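Local coordinates for uncharacterized protein (Bacteroides eggerthii, PDB 4FTD) that is of unknown function but, as a six-bladed beta-propeller joined to an immunoglobulin-like domain, may take part in carbohydrate metabolism, at residues 47-52 against 103-108; 113-118 against 446-451; 162-167 against 178-183; 245-250 against 264-269; 370-375 against 396-401. One frame throughout, in Å; residues are numbered along the deposited sequence.

Interaction 1: 47-52 against 103-108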
# COMPACT_ATOMS: atom_id res chain seq x y z
N PRO A 47 -29.20 -1.05 -16.52
CA PRO A 47 -28.05 -1.49 -15.71
C PRO A 47 -27.29 -2.61 -16.45
O PRO A 47 -27.85 -3.30 -17.32
CB PRO A 47 -28.66 -1.99 -14.41
CG PRO A 47 -30.14 -1.83 -14.52
CD PRO A 47 -30.48 -1.12 -15.80
N ARG A 48 -26.02 -2.76 -16.13
CA ARG A 48 -25.20 -3.76 -16.79
C ARG A 48 -25.76 -5.15 -16.47
O ARG A 48 -26.19 -5.40 -15.36
CB ARG A 48 -23.74 -3.65 -16.34
CG ARG A 48 -23.09 -2.33 -16.74
CD ARG A 48 -21.72 -2.13 -16.12
NE ARG A 48 -21.06 -0.99 -16.76
CZ ARG A 48 -20.43 -1.03 -17.95
NH1 ARG A 48 -20.31 -2.17 -18.66
NH2 ARG A 48 -19.89 0.07 -18.43
N LEU A 49 -25.77 -6.03 -17.46
CA LEU A 49 -26.34 -7.36 -17.30
C LEU A 49 -25.27 -8.41 -17.06
O LEU A 49 -24.09 -8.26 -17.48
CB LEU A 49 -27.15 -7.72 -18.56
CG LEU A 49 -28.22 -6.72 -19.00
CD1 LEU A 49 -29.00 -7.30 -20.19
CD2 LEU A 49 -29.15 -6.42 -17.83
N ASP A 50 -25.68 -9.51 -16.43
CA ASP A 50 -24.77 -10.62 -16.17
C ASP A 50 -24.20 -11.09 -17.48
O ASP A 50 -24.93 -11.23 -18.45
CB ASP A 50 -25.48 -11.80 -15.51
CG ASP A 50 -26.11 -11.43 -14.21
OD1 ASP A 50 -25.53 -10.57 -13.54
OD2 ASP A 50 -27.18 -11.99 -13.89
N VAL A 51 -22.90 -11.36 -17.48
CA VAL A 51 -22.17 -11.82 -18.67
C VAL A 51 -22.67 -13.18 -19.17
O VAL A 51 -22.46 -13.50 -20.32
CB VAL A 51 -20.64 -11.87 -18.40
CG1 VAL A 51 -20.11 -10.48 -18.04
CG2 VAL A 51 -20.33 -12.84 -17.28
N GLU A 52 -23.37 -13.94 -18.31
CA GLU A 52 -23.98 -15.22 -18.69
C GLU A 52 -25.36 -15.08 -19.40
O GLU A 52 -25.96 -16.07 -19.77
CB GLU A 52 -24.17 -16.15 -17.46
CG GLU A 52 -22.93 -16.40 -16.61
CD GLU A 52 -22.69 -15.36 -15.50
OE1 GLU A 52 -23.30 -14.27 -15.51
OE2 GLU A 52 -21.86 -15.64 -14.62
N MSE A 103 -30.71 2.09 -28.39
CA MSE A 103 -30.80 1.28 -27.19
C MSE A 103 -29.49 0.54 -26.93
O MSE A 103 -29.10 -0.30 -27.72
CB MSE A 103 -31.96 0.30 -27.30
CG MSE A 103 -32.13 -0.56 -26.05
SE MSE A 103 -33.80 -1.57 -26.05
CE MSE A 103 -33.10 -3.41 -25.54
N LYS A 104 -28.86 0.85 -25.79
CA LYS A 104 -27.56 0.29 -25.43
C LYS A 104 -27.71 -0.76 -24.34
O LYS A 104 -28.36 -0.51 -23.31
CB LYS A 104 -26.60 1.39 -24.96
CG LYS A 104 -25.16 0.92 -24.73
CD LYS A 104 -24.32 2.00 -24.05
CE LYS A 104 -24.10 3.19 -24.96
NZ LYS A 104 -23.24 4.20 -24.29
N VAL A 105 -27.14 -1.94 -24.59
CA VAL A 105 -27.09 -3.02 -23.61
C VAL A 105 -25.60 -3.27 -23.28
O VAL A 105 -24.77 -3.34 -24.20
CB VAL A 105 -27.77 -4.32 -24.08
CG1 VAL A 105 -27.53 -5.43 -23.08
CG2 VAL A 105 -29.28 -4.11 -24.28
N ARG A 106 -25.30 -3.39 -21.98
CA ARG A 106 -23.95 -3.51 -21.45
C ARG A 106 -23.77 -4.71 -20.54
O ARG A 106 -24.69 -5.06 -19.80
CB ARG A 106 -23.64 -2.24 -20.66
CG ARG A 106 -23.69 -0.99 -21.51
CD ARG A 106 -23.44 0.25 -20.68
NE ARG A 106 -24.55 0.48 -19.76
CZ ARG A 106 -24.45 1.08 -18.57
NH1 ARG A 106 -23.28 1.50 -18.12
NH2 ARG A 106 -25.53 1.23 -17.81
N LYS A 107 -22.58 -5.34 -20.61
CA LYS A 107 -22.20 -6.46 -19.75
C LYS A 107 -21.60 -5.90 -18.47
O LYS A 107 -20.94 -4.85 -18.48
CB LYS A 107 -21.10 -7.36 -20.37
CG LYS A 107 -21.48 -8.19 -21.59
CD LYS A 107 -20.27 -8.91 -22.20
CE LYS A 107 -20.64 -9.61 -23.50
NZ LYS A 107 -19.49 -10.31 -24.13
N ARG A 108 -21.77 -6.64 -17.38
CA ARG A 108 -21.06 -6.31 -16.14
C ARG A 108 -19.57 -6.50 -16.34
O ARG A 108 -19.15 -7.39 -17.07
CB ARG A 108 -21.53 -7.18 -15.00
CG ARG A 108 -22.92 -6.79 -14.56
CD ARG A 108 -23.45 -7.79 -13.59
NE ARG A 108 -22.60 -7.83 -12.42
CZ ARG A 108 -22.54 -8.85 -11.57
NH1 ARG A 108 -23.26 -9.96 -11.76
NH2 ARG A 108 -21.73 -8.76 -10.53
O HOH W 1 -27.17 -2.53 -19.88
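A single backbone bridge between Leu49 and Lys107 carries the parallel pairing of strands 43-45 and 98-106 into the loops beyond, within what is evidently the immunoglobulin-like domain. Leu49 N donates to Arg106 O (2.8 Å), and Arg108 N to Leu49 O (2.8 Å). On one side Arg48 crosses Arg106 at about a right angle, with Arg48 CG 4.0 Å above the centre of the Arg106 guanidinium. Arg48 NE then lies 3.6 Å from Arg106 NH1, a closeness of like charges probably eased by Asp453, whose terminal carboxylate pairs with Arg106; Arg106 also donates to Phe46 O. Arg48 NH1 donates to Lys107 O (2.8 Å, 150° at the hydrogen), which lies in the guanidinium plane. Asp50 and Arg108 run side by side, pointing the same way. Their salt bridge, Asp50 OD1 to Arg108 NH1 (2.9 Å), meets the carboxylate on its anti side, 32° out of plane, while Asp50 OD2 pairs with Lys31. Leu49 CD1 touches Val105 CG1 at 3.7 Å, and a water joins Pro47 O to Arg106 N. Leu49 also packs on Val33 of strand 31-38, whereas backbone bonds from Val105 to Lys86 attach strand 98-106 to strand 85-93.

Interaction 2: 113-118 against 446-451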
# COMPACT_ATOMS: atom_id res chain seq x y z
N GLY A 113 -8.93 -4.76 -6.75
CA GLY A 113 -8.06 -3.91 -5.98
C GLY A 113 -8.78 -2.93 -5.08
O GLY A 113 -9.95 -3.08 -4.77
N ALA A 114 -8.02 -1.94 -4.62
CA ALA A 114 -8.49 -0.87 -3.76
C ALA A 114 -9.06 0.26 -4.59
O ALA A 114 -8.66 0.47 -5.73
CB ALA A 114 -7.33 -0.34 -2.94
N ASP A 115 -10.01 0.98 -4.02
CA ASP A 115 -10.52 2.17 -4.66
C ASP A 115 -9.79 3.37 -4.05
O ASP A 115 -10.16 3.88 -2.99
CB ASP A 115 -12.00 2.28 -4.45
CG ASP A 115 -12.62 3.37 -5.29
OD1 ASP A 115 -11.91 4.26 -5.80
OD2 ASP A 115 -13.85 3.31 -5.41
N PHE A 116 -8.76 3.80 -4.75
CA PHE A 116 -7.93 4.92 -4.30
C PHE A 116 -8.62 6.28 -4.38
O PHE A 116 -8.09 7.25 -3.86
CB PHE A 116 -6.61 4.92 -5.04
CG PHE A 116 -5.76 3.73 -4.72
CD1 PHE A 116 -5.09 3.66 -3.51
CD2 PHE A 116 -5.66 2.67 -5.61
CE1 PHE A 116 -4.30 2.57 -3.20
CE2 PHE A 116 -4.87 1.57 -5.30
CZ PHE A 116 -4.19 1.52 -4.09
N GLU A 117 -9.80 6.32 -4.99
CA GLU A 117 -10.64 7.54 -5.05
C GLU A 117 -11.46 7.75 -3.76
O GLU A 117 -12.14 8.77 -3.64
CB GLU A 117 -11.64 7.46 -6.20
CG GLU A 117 -11.09 7.12 -7.56
CD GLU A 117 -10.65 8.35 -8.32
OE1 GLU A 117 -9.77 9.07 -7.80
OE2 GLU A 117 -11.20 8.56 -9.42
N LYS A 118 -11.42 6.78 -2.83
CA LYS A 118 -12.19 6.83 -1.58
C LYS A 118 -11.31 6.64 -0.32
O LYS A 118 -11.58 5.78 0.51
CB LYS A 118 -13.29 5.76 -1.64
CG LYS A 118 -14.28 5.95 -2.79
CD LYS A 118 -15.16 4.73 -2.97
CE LYS A 118 -16.40 4.76 -2.11
NZ LYS A 118 -17.52 5.45 -2.84
N PRO A 446 -11.41 1.21 0.61
CA PRO A 446 -12.25 0.03 0.42
C PRO A 446 -11.87 -0.74 -0.85
O PRO A 446 -11.12 -0.24 -1.67
CB PRO A 446 -13.65 0.64 0.26
CG PRO A 446 -13.40 1.97 -0.38
CD PRO A 446 -12.09 2.46 0.19
N ILE A 447 -12.37 -1.97 -1.01
CA ILE A 447 -12.28 -2.66 -2.30
C ILE A 447 -13.13 -1.86 -3.32
O ILE A 447 -14.10 -1.21 -2.95
CB ILE A 447 -12.70 -4.17 -2.26
CG1 ILE A 447 -14.17 -4.38 -1.86
CG2 ILE A 447 -11.75 -4.98 -1.36
CD1 ILE A 447 -14.77 -5.71 -2.31
N LYS A 448 -12.72 -1.87 -4.58
CA LYS A 448 -13.55 -1.33 -5.65
C LYS A 448 -14.86 -2.11 -5.73
O LYS A 448 -14.91 -3.30 -5.43
CB LYS A 448 -12.84 -1.43 -7.00
CG LYS A 448 -11.67 -0.49 -7.23
CD LYS A 448 -11.29 -0.46 -8.72
CE LYS A 448 -9.99 0.28 -8.95
NZ LYS A 448 -8.81 -0.39 -8.33
N GLN A 449 -15.92 -1.41 -6.12
CA GLN A 449 -17.26 -1.94 -6.30
C GLN A 449 -17.65 -1.70 -7.75
O GLN A 449 -17.29 -0.66 -8.30
CB GLN A 449 -18.22 -1.18 -5.40
CG GLN A 449 -18.03 -1.46 -3.92
CD GLN A 449 -18.37 -2.89 -3.57
OE1 GLN A 449 -19.26 -3.48 -4.16
NE2 GLN A 449 -17.66 -3.45 -2.60
N GLU A 450 -18.41 -2.62 -8.35
CA GLU A 450 -18.82 -2.49 -9.75
C GLU A 450 -19.55 -1.18 -9.99
O GLU A 450 -20.45 -0.85 -9.22
CB GLU A 450 -19.70 -3.66 -10.22
CG GLU A 450 -18.91 -4.95 -10.38
CD GLU A 450 -19.62 -6.02 -11.20
OE1 GLU A 450 -20.65 -5.76 -11.83
OE2 GLU A 450 -19.12 -7.15 -11.24
N GLU A 451 -19.12 -0.44 -11.02
CA GLU A 451 -19.67 0.87 -11.34
C GLU A 451 -21.10 0.59 -11.66
O GLU A 451 -21.41 0.26 -12.80
CB GLU A 451 -18.93 1.53 -12.51
O HOH W 2 -15.43 1.37 -3.28
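Beside the carboxylate of Asp115, its CB packs against Lys448 CG (3.9 Å). Asp115 OD1 accepts Glu117 N on the anti side, 31° out of the carboxylate plane, making an Asx turn; OD2 shares a water, 3.3 Å from it, with Ile447 O. The other flat group, the Phe116 ring, has Ala114 CB 3.8 Å above one face, offset toward the rim, and makes edge-to-face contacts with Phe445 and Tyr352. Two backbone bonds frame the bridge between Ala114 and Ile447: Lys448 N to Gly113 O (3.0 Å) and Asp115 N to Pro446 O (2.9 Å). Lys448 adds a third link. Its chain turns at chi4 (65°), swinging NZ onto Ala114 O at 2.7 Å, and the same ammonium also donates to Phe112 O. At the far end the Pro446 ring crosses the Lys118 side chain at about a right angle, Pro446 CD lying 4.0 Å from Lys118 CB. Ala114 and Ile447 both rest on Phe347 of strand 342-347. Segment 113-118 leads into strand 120-125 and segment 446-451 leaves strand 439-446; these two strands are neighbours in one antiparallel sheet, so the start and end of the propeller are closed together, as in other propellers.

Interaction 3: 162-167 against 178-183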
# COMPACT_ATOMS: atom_id res chain seq x y z
N PRO A 162 10.13 5.55 24.04
CA PRO A 162 9.35 4.87 23.00
C PRO A 162 7.99 4.38 23.48
O PRO A 162 7.85 3.89 24.61
CB PRO A 162 10.27 3.71 22.59
CG PRO A 162 11.66 4.26 22.87
CD PRO A 162 11.49 5.05 24.15
N HIS A 163 6.98 4.56 22.63
CA HIS A 163 5.65 4.32 23.02
C HIS A 163 4.75 3.89 21.88
O HIS A 163 5.09 4.02 20.74
CB HIS A 163 5.06 5.57 23.70
CG HIS A 163 5.10 6.80 22.85
ND1 HIS A 163 6.26 7.53 22.66
CD2 HIS A 163 4.11 7.46 22.17
CE1 HIS A 163 5.97 8.60 21.92
NE2 HIS A 163 4.69 8.57 21.58
N LEU A 164 3.63 3.31 22.27
CA LEU A 164 2.55 2.91 21.37
C LEU A 164 1.37 3.88 21.50
O LEU A 164 1.17 4.50 22.54
CB LEU A 164 2.10 1.49 21.69
CG LEU A 164 3.15 0.38 21.63
CD1 LEU A 164 2.55 -0.93 22.13
CD2 LEU A 164 3.71 0.22 20.24
N LEU A 165 0.63 4.01 20.42
CA LEU A 165 -0.59 4.77 20.35
C LEU A 165 -1.61 3.78 19.77
O LEU A 165 -1.39 3.18 18.74
CB LEU A 165 -0.38 5.94 19.42
CG LEU A 165 0.69 7.01 19.74
CD1 LEU A 165 0.93 7.91 18.54
CD2 LEU A 165 0.25 7.86 20.93
N LYS A 166 -2.70 3.58 20.47
CA LYS A 166 -3.73 2.67 19.99
C LYS A 166 -4.42 3.34 18.78
O LYS A 166 -4.83 4.52 18.83
CB LYS A 166 -4.71 2.41 21.14
CG LYS A 166 -5.13 0.96 21.30
CD LYS A 166 -6.33 0.77 22.23
CE LYS A 166 -6.21 1.45 23.59
NZ LYS A 166 -5.02 1.02 24.38
N VAL A 167 -4.48 2.64 17.67
CA VAL A 167 -5.12 3.16 16.45
C VAL A 167 -6.60 3.56 16.69
O VAL A 167 -7.02 4.62 16.21
CB VAL A 167 -4.98 2.19 15.27
CG1 VAL A 167 -5.83 2.67 14.10
CG2 VAL A 167 -3.49 2.09 14.90
N ILE A 178 1.19 4.90 25.29
CA ILE A 178 1.36 3.75 26.13
C ILE A 178 2.88 3.59 26.11
O ILE A 178 3.44 3.13 25.10
CB ILE A 178 0.64 2.53 25.52
CG1 ILE A 178 -0.88 2.78 25.37
CG2 ILE A 178 0.90 1.29 26.37
CD1 ILE A 178 -1.49 1.98 24.21
N MSE A 179 3.56 3.99 27.17
CA MSE A 179 5.03 3.84 27.22
C MSE A 179 5.51 2.38 27.44
O MSE A 179 5.03 1.68 28.31
CB MSE A 179 5.67 4.74 28.30
CG MSE A 179 6.30 6.08 27.68
SE MSE A 179 4.76 7.18 27.28
CE MSE A 179 5.63 8.70 26.29
N LEU A 180 6.45 1.95 26.63
CA LEU A 180 7.11 0.70 26.84
C LEU A 180 7.97 0.73 28.07
O LEU A 180 8.58 1.76 28.39
CB LEU A 180 7.98 0.41 25.62
CG LEU A 180 7.24 0.11 24.30
CD1 LEU A 180 8.25 0.04 23.15
CD2 LEU A 180 6.41 -1.20 24.36
N ASP A 181 8.10 -0.42 28.73
CA ASP A 181 9.08 -0.59 29.81
C ASP A 181 10.45 -0.57 29.18
O ASP A 181 10.76 -1.44 28.37
CB ASP A 181 8.81 -1.91 30.54
CG ASP A 181 9.73 -2.15 31.71
OD1 ASP A 181 10.75 -1.44 31.88
OD2 ASP A 181 9.43 -3.08 32.46
N VAL A 182 11.26 0.46 29.50
CA VAL A 182 12.63 0.60 28.94
C VAL A 182 13.70 0.41 30.05
O VAL A 182 14.83 0.82 29.90
CB VAL A 182 12.81 1.90 28.10
CG1 VAL A 182 12.04 1.82 26.79
CG2 VAL A 182 12.40 3.14 28.90
N THR A 183 13.36 -0.28 31.13
CA THR A 183 14.36 -0.59 32.20
C THR A 183 15.51 -1.40 31.60
O THR A 183 15.28 -2.36 30.88
CB THR A 183 13.73 -1.39 33.34
OG1 THR A 183 12.54 -0.73 33.72
CG2 THR A 183 14.66 -1.43 34.60
O HOH W 3 9.23 3.95 26.90
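The Pro162 ring lies between two hydrophobic side chains of the partner segment: Pro162 CB meets Leu180 CD1 at 4.2 Å and Pro162 CD meets Val182 CG1 at 4.2 Å. The backbone here is held by Leu180 N donating to Pro162 O, which also shares a water with Leu180 O. Next along, His163 and selenomethionine Met179 form a non-hydrogen-bonded pair and stand side by side, pointing the same way. Chi1 of 57° puts His163 CG in the crowded position between backbone N and carbonyl carbon. The Met179 chain bends at chi2 (75°), which places SE, and CE then lies over one face of the imidazole, 4.2 Å from the ring centroid of His163 and 27° off the normal, a CH-pi contact. The ring is held by His163 NE2 bonding to Tyr130 OH and by ND1 bonding to Thr161 O. On the other face of the sheet Ile178, the residue most covered here, sits against Leu164: Leu164 CB is 4.2 Å from Ile178 CB, and their backbones bond both ways. Ile178 CD1 reaches along past the Leu164 carbonyl to Lys166 NZ, 3.7 Å away, where the Lys166 chain has bent at chi3 and chi4. Leu164 CD1 in turn meets Leu180 CD2 at 4.5 Å. Leu164 also packs on Leu197, and Leu180 on Val202, both in the adjoining four-stranded sheet. Short strand 178-179, reached through helix 167-171, is thus the antiparallel outermost strand of a four-stranded sheet, the construction expected of a beta-propeller blade.

Interaction 4: 245-250 against 264-269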
# COMPACT_ATOMS: atom_id res chain seq x y z
N HIS A 245 26.36 1.69 12.65
CA HIS A 245 25.12 0.96 12.27
C HIS A 245 23.95 1.34 13.12
O HIS A 245 24.12 1.72 14.27
CB HIS A 245 25.35 -0.52 12.42
CG HIS A 245 26.46 -1.01 11.56
ND1 HIS A 245 27.78 -1.01 11.97
CD2 HIS A 245 26.44 -1.50 10.29
CE1 HIS A 245 28.52 -1.49 10.99
NE2 HIS A 245 27.74 -1.78 9.96
N GLY A 246 22.76 1.25 12.54
CA GLY A 246 21.54 1.58 13.27
C GLY A 246 20.85 2.83 12.81
O GLY A 246 19.82 3.18 13.37
N ASP A 247 21.40 3.54 11.83
CA ASP A 247 20.69 4.69 11.30
C ASP A 247 19.39 4.31 10.59
O ASP A 247 18.49 5.09 10.57
CB ASP A 247 21.55 5.44 10.28
CG ASP A 247 22.61 6.30 10.95
OD1 ASP A 247 22.19 7.24 11.68
OD2 ASP A 247 23.81 6.07 10.74
N ASN A 248 19.39 3.13 9.97
CA ASN A 248 18.29 2.56 9.20
C ASN A 248 18.15 1.11 9.66
O ASN A 248 19.05 0.58 10.27
CB ASN A 248 18.50 2.66 7.68
CG ASN A 248 19.76 1.96 7.20
OD1 ASN A 248 19.81 0.71 7.19
ND2 ASN A 248 20.78 2.75 6.78
N ALA A 249 16.98 0.54 9.45
CA ALA A 249 16.75 -0.86 9.70
C ALA A 249 15.62 -1.36 8.84
O ALA A 249 14.63 -0.64 8.63
CB ALA A 249 16.45 -1.11 11.15
N SER A 250 15.80 -2.54 8.27
CA SER A 250 14.67 -3.23 7.56
C SER A 250 14.42 -4.58 8.21
O SER A 250 15.19 -5.52 8.04
CB SER A 250 14.95 -3.34 6.09
OG SER A 250 15.44 -2.14 5.54
N GLY A 264 22.01 -0.95 7.27
CA GLY A 264 23.06 -0.31 6.43
C GLY A 264 23.98 0.58 7.25
O GLY A 264 23.53 1.28 8.13
N ASP A 265 25.27 0.60 6.94
CA ASP A 265 26.19 1.48 7.68
C ASP A 265 25.95 2.92 7.25
O ASP A 265 25.38 3.19 6.15
CB ASP A 265 27.67 1.05 7.60
CG ASP A 265 28.32 1.23 6.24
OD1 ASP A 265 27.64 1.10 5.23
OD2 ASP A 265 29.56 1.41 6.18
N ASN A 266 26.37 3.85 8.11
CA ASN A 266 26.15 5.26 7.86
C ASN A 266 26.84 5.68 6.54
O ASN A 266 26.23 6.40 5.75
CB ASN A 266 26.65 6.10 9.02
CG ASN A 266 26.40 7.57 8.78
OD1 ASN A 266 27.24 8.24 8.22
ND2 ASN A 266 25.26 8.05 9.18
N ALA A 267 28.03 5.15 6.28
CA ALA A 267 28.80 5.49 5.06
C ALA A 267 28.24 4.83 3.78
O ALA A 267 28.70 5.10 2.70
CB ALA A 267 30.30 5.18 5.26
N ALA A 268 27.27 3.94 3.91
CA ALA A 268 26.65 3.23 2.76
C ALA A 268 27.69 2.37 2.01
O ALA A 268 27.74 2.38 0.78
CB ALA A 268 25.94 4.22 1.81
N THR A 269 28.54 1.68 2.76
CA THR A 269 29.48 0.71 2.19
C THR A 269 28.90 -0.70 2.24
O THR A 269 29.28 -1.55 1.45
CB THR A 269 30.86 0.68 2.87
OG1 THR A 269 30.69 0.28 4.23
CG2 THR A 269 31.58 2.07 2.78
O HOH W 4 21.78 0.76 10.03
O HOH W 5 23.82 3.25 10.27
O HOH W 6 23.23 2.63 4.73
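His245 opens the contact: NE2 lies 3.7 Å from Asp265 CB, and the same nitrogen is hydrogen-bonded to Glu270. Gly246, at a positive phi that suits glycine, gives its N to a water (2.7 Å) that also lies within bonding distance of Gly264 O and Asn248 O. Asp247 follows with OD2 accepting Asn266 ND2 at 2.9 Å. Here the donor stands above the carboxylate, 56° out of its plane, although the acceptor lies close to the Asn266 amide plane. Asp247 OD1 makes a salt bridge with Arg244, and a second water joins Asp247 N to Gly264 O. Asn248 closes the series: OD1 takes Gly264 N at 2.8 Å, while ND2 donates to Met298 O and, at 3.2 Å, to a water shared with Asp265 O. Most of these polar groups are buried, so bonds and waters do much of the work between two loops that lack regular structure. In the second loop, Asp265 starts a type I turn to Ala268, its carboxylate gripping Thr269. Beyond the contact Ser250 pairs with Phe262, joining strands 250-253 and 259-264, and Asn248 rests on Thr300 of strand 300-304 in the next sheet.

Interaction 5: 370-375 against 396-401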
# COMPACT_ATOMS: atom_id res chain seq x y z
N LEU A 370 3.75 9.58 1.12
CA LEU A 370 3.37 8.18 0.94
C LEU A 370 3.01 8.11 -0.54
O LEU A 370 2.23 8.94 -1.01
CB LEU A 370 2.16 7.84 1.81
CG LEU A 370 1.53 6.44 1.82
CD1 LEU A 370 0.65 6.27 3.07
CD2 LEU A 370 0.74 6.21 0.57
N GLU A 371 3.56 7.14 -1.27
CA GLU A 371 3.19 6.92 -2.67
C GLU A 371 2.90 5.45 -2.91
O GLU A 371 3.55 4.59 -2.34
CB GLU A 371 4.31 7.43 -3.59
CG GLU A 371 4.35 8.95 -3.61
CD GLU A 371 5.45 9.56 -4.43
OE1 GLU A 371 6.29 8.83 -4.99
OE2 GLU A 371 5.47 10.81 -4.50
N VAL A 372 1.89 5.19 -3.74
CA VAL A 372 1.51 3.86 -4.13
C VAL A 372 1.61 3.77 -5.65
O VAL A 372 1.08 4.64 -6.37
CB VAL A 372 0.07 3.54 -3.69
CG1 VAL A 372 -0.27 2.11 -4.03
CG2 VAL A 372 -0.07 3.79 -2.19
N TYR A 373 2.28 2.73 -6.13
CA TYR A 373 2.44 2.46 -7.54
C TYR A 373 1.72 1.19 -7.88
O TYR A 373 1.70 0.25 -7.08
CB TYR A 373 3.91 2.34 -7.91
CG TYR A 373 4.62 3.64 -7.82
CD1 TYR A 373 4.67 4.50 -8.93
CD2 TYR A 373 5.21 4.04 -6.63
CE1 TYR A 373 5.31 5.70 -8.86
CE2 TYR A 373 5.87 5.24 -6.55
CZ TYR A 373 5.92 6.07 -7.65
OH TYR A 373 6.57 7.25 -7.54
N ASP A 374 1.12 1.15 -9.06
CA ASP A 374 0.39 -0.05 -9.51
C ASP A 374 1.34 -1.05 -10.17
O ASP A 374 1.91 -0.75 -11.22
CB ASP A 374 -0.71 0.33 -10.48
CG ASP A 374 -1.73 -0.79 -10.70
OD1 ASP A 374 -1.48 -1.97 -10.38
OD2 ASP A 374 -2.81 -0.45 -11.19
N LEU A 375 1.50 -2.23 -9.57
CA LEU A 375 2.34 -3.30 -10.14
C LEU A 375 1.52 -4.58 -10.44
O LEU A 375 2.05 -5.69 -10.41
CB LEU A 375 3.53 -3.59 -9.21
CG LEU A 375 4.56 -2.48 -9.00
CD1 LEU A 375 5.69 -3.02 -8.11
CD2 LEU A 375 5.11 -1.98 -10.33
N PRO A 396 2.52 7.72 -9.45
CA PRO A 396 1.85 6.89 -8.45
C PRO A 396 0.33 6.91 -8.68
O PRO A 396 -0.19 7.87 -9.21
CB PRO A 396 2.20 7.56 -7.12
CG PRO A 396 2.70 8.90 -7.45
CD PRO A 396 3.26 8.84 -8.85
N ILE A 397 -0.35 5.82 -8.32
CA ILE A 397 -1.81 5.74 -8.37
C ILE A 397 -2.42 6.45 -7.13
O ILE A 397 -3.58 6.75 -7.11
CB ILE A 397 -2.27 4.28 -8.50
CG1 ILE A 397 -3.76 4.19 -8.84
CG2 ILE A 397 -1.99 3.49 -7.24
CD1 ILE A 397 -4.20 2.78 -9.16
N TYR A 398 -1.62 6.71 -6.09
CA TYR A 398 -2.09 7.45 -4.91
C TYR A 398 -0.90 8.13 -4.24
O TYR A 398 0.18 7.55 -4.20
CB TYR A 398 -2.79 6.52 -3.88
CG TYR A 398 -3.24 7.26 -2.64
CD1 TYR A 398 -4.39 8.06 -2.67
CD2 TYR A 398 -2.49 7.22 -1.45
CE1 TYR A 398 -4.79 8.77 -1.54
CE2 TYR A 398 -2.89 7.94 -0.33
CZ TYR A 398 -4.04 8.70 -0.37
OH TYR A 398 -4.41 9.42 0.73
N GLN A 399 -1.10 9.35 -3.73
CA GLN A 399 -0.06 10.10 -3.04
C GLN A 399 -0.67 10.84 -1.87
O GLN A 399 -1.76 11.41 -2.00
CB GLN A 399 0.55 11.14 -3.97
CG GLN A 399 1.74 11.88 -3.39
CD GLN A 399 2.27 12.94 -4.32
OE1 GLN A 399 1.58 13.90 -4.63
NE2 GLN A 399 3.48 12.77 -4.76
N PHE A 400 0.02 10.81 -0.73
CA PHE A 400 -0.36 11.62 0.41
C PHE A 400 0.91 12.33 0.86
O PHE A 400 1.84 11.70 1.33
CB PHE A 400 -0.99 10.84 1.56
CG PHE A 400 -1.54 11.75 2.63
CD1 PHE A 400 -0.71 12.25 3.62
CD2 PHE A 400 -2.87 12.16 2.59
CE1 PHE A 400 -1.20 13.14 4.58
CE2 PHE A 400 -3.36 13.04 3.55
CZ PHE A 400 -2.52 13.54 4.53
N LYS A 401 0.94 13.64 0.67
CA LYS A 401 2.06 14.46 1.02
C LYS A 401 2.09 14.73 2.52
O LYS A 401 1.10 15.22 3.07
CB LYS A 401 1.95 15.76 0.24
CG LYS A 401 2.38 15.63 -1.21
CD LYS A 401 2.26 16.98 -1.88
CE LYS A 401 3.53 17.36 -2.61
NZ LYS A 401 4.72 17.61 -1.72
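Leu370, Pro396 and Val372 have the most surface buried of the residues here. Leu370, with CG anti to its backbone N (chi1 179°), brings CD2 to the edge of the Tyr398 ring, 3.9 Å from Tyr398 CD2 and in the ring plane. Val372 lies on the same face of the sheet, its CG1 3.9 Å from Ile397 CG2. Its carbonyl accepts twice: Ile397 N reaches Val372 O at 2.7 Å, while Tyr398 N offers only a weak bond to it at 3.4 Å. Pro396 sits just before this doubled point, against the Tyr373 ring and beside Glu371. Its CB lies 4.1 Å from the Tyr373 ring centroid, 16° off the normal, in a CH-pi contact offset toward the rim. Pro396 CD meets Tyr373 CE1 at 3.7 Å. Glu371 and Gln399 run together, and Gln399 NE2 donates to Glu371 OE2 (2.8 Å) on the anti side of the carboxylate; OE2 also accepts from Ser367 OG. Strand 350-357 flanks strand 370-374 on its other edge, with Glu371 bonded to Val355, and Phe445 makes an edge-to-face contact with the Tyr398 ring. Ile397 and Tyr398 facing Val372 make a classic beta bulge, within the antiparallel pairing expected of a beta-propeller blade.

Interaction 1 lies in what is evidently the N-terminal, immunoglobulin-like part, and interactions 2 to 5 lie in the propeller. Interactions 1 and 2, centred 20 Å apart, meet through the salt bridge of Arg108 NE with Glu450 OE1 (2.9 Å), which ties the chain's last residues to the N-terminal domain. Interactions 2 and 5, centred 15 Å apart, touch where the Phe116 ring packs on Tyr398, Ile397 and Val372. Interactions 3, 4 and 5 follow in sequence between the two halves of interaction 2, on separate sheets; their centres are 25 to 30 Å apart and do not touch. Interaction 2 thus closes the propeller and connects it toward the other domain.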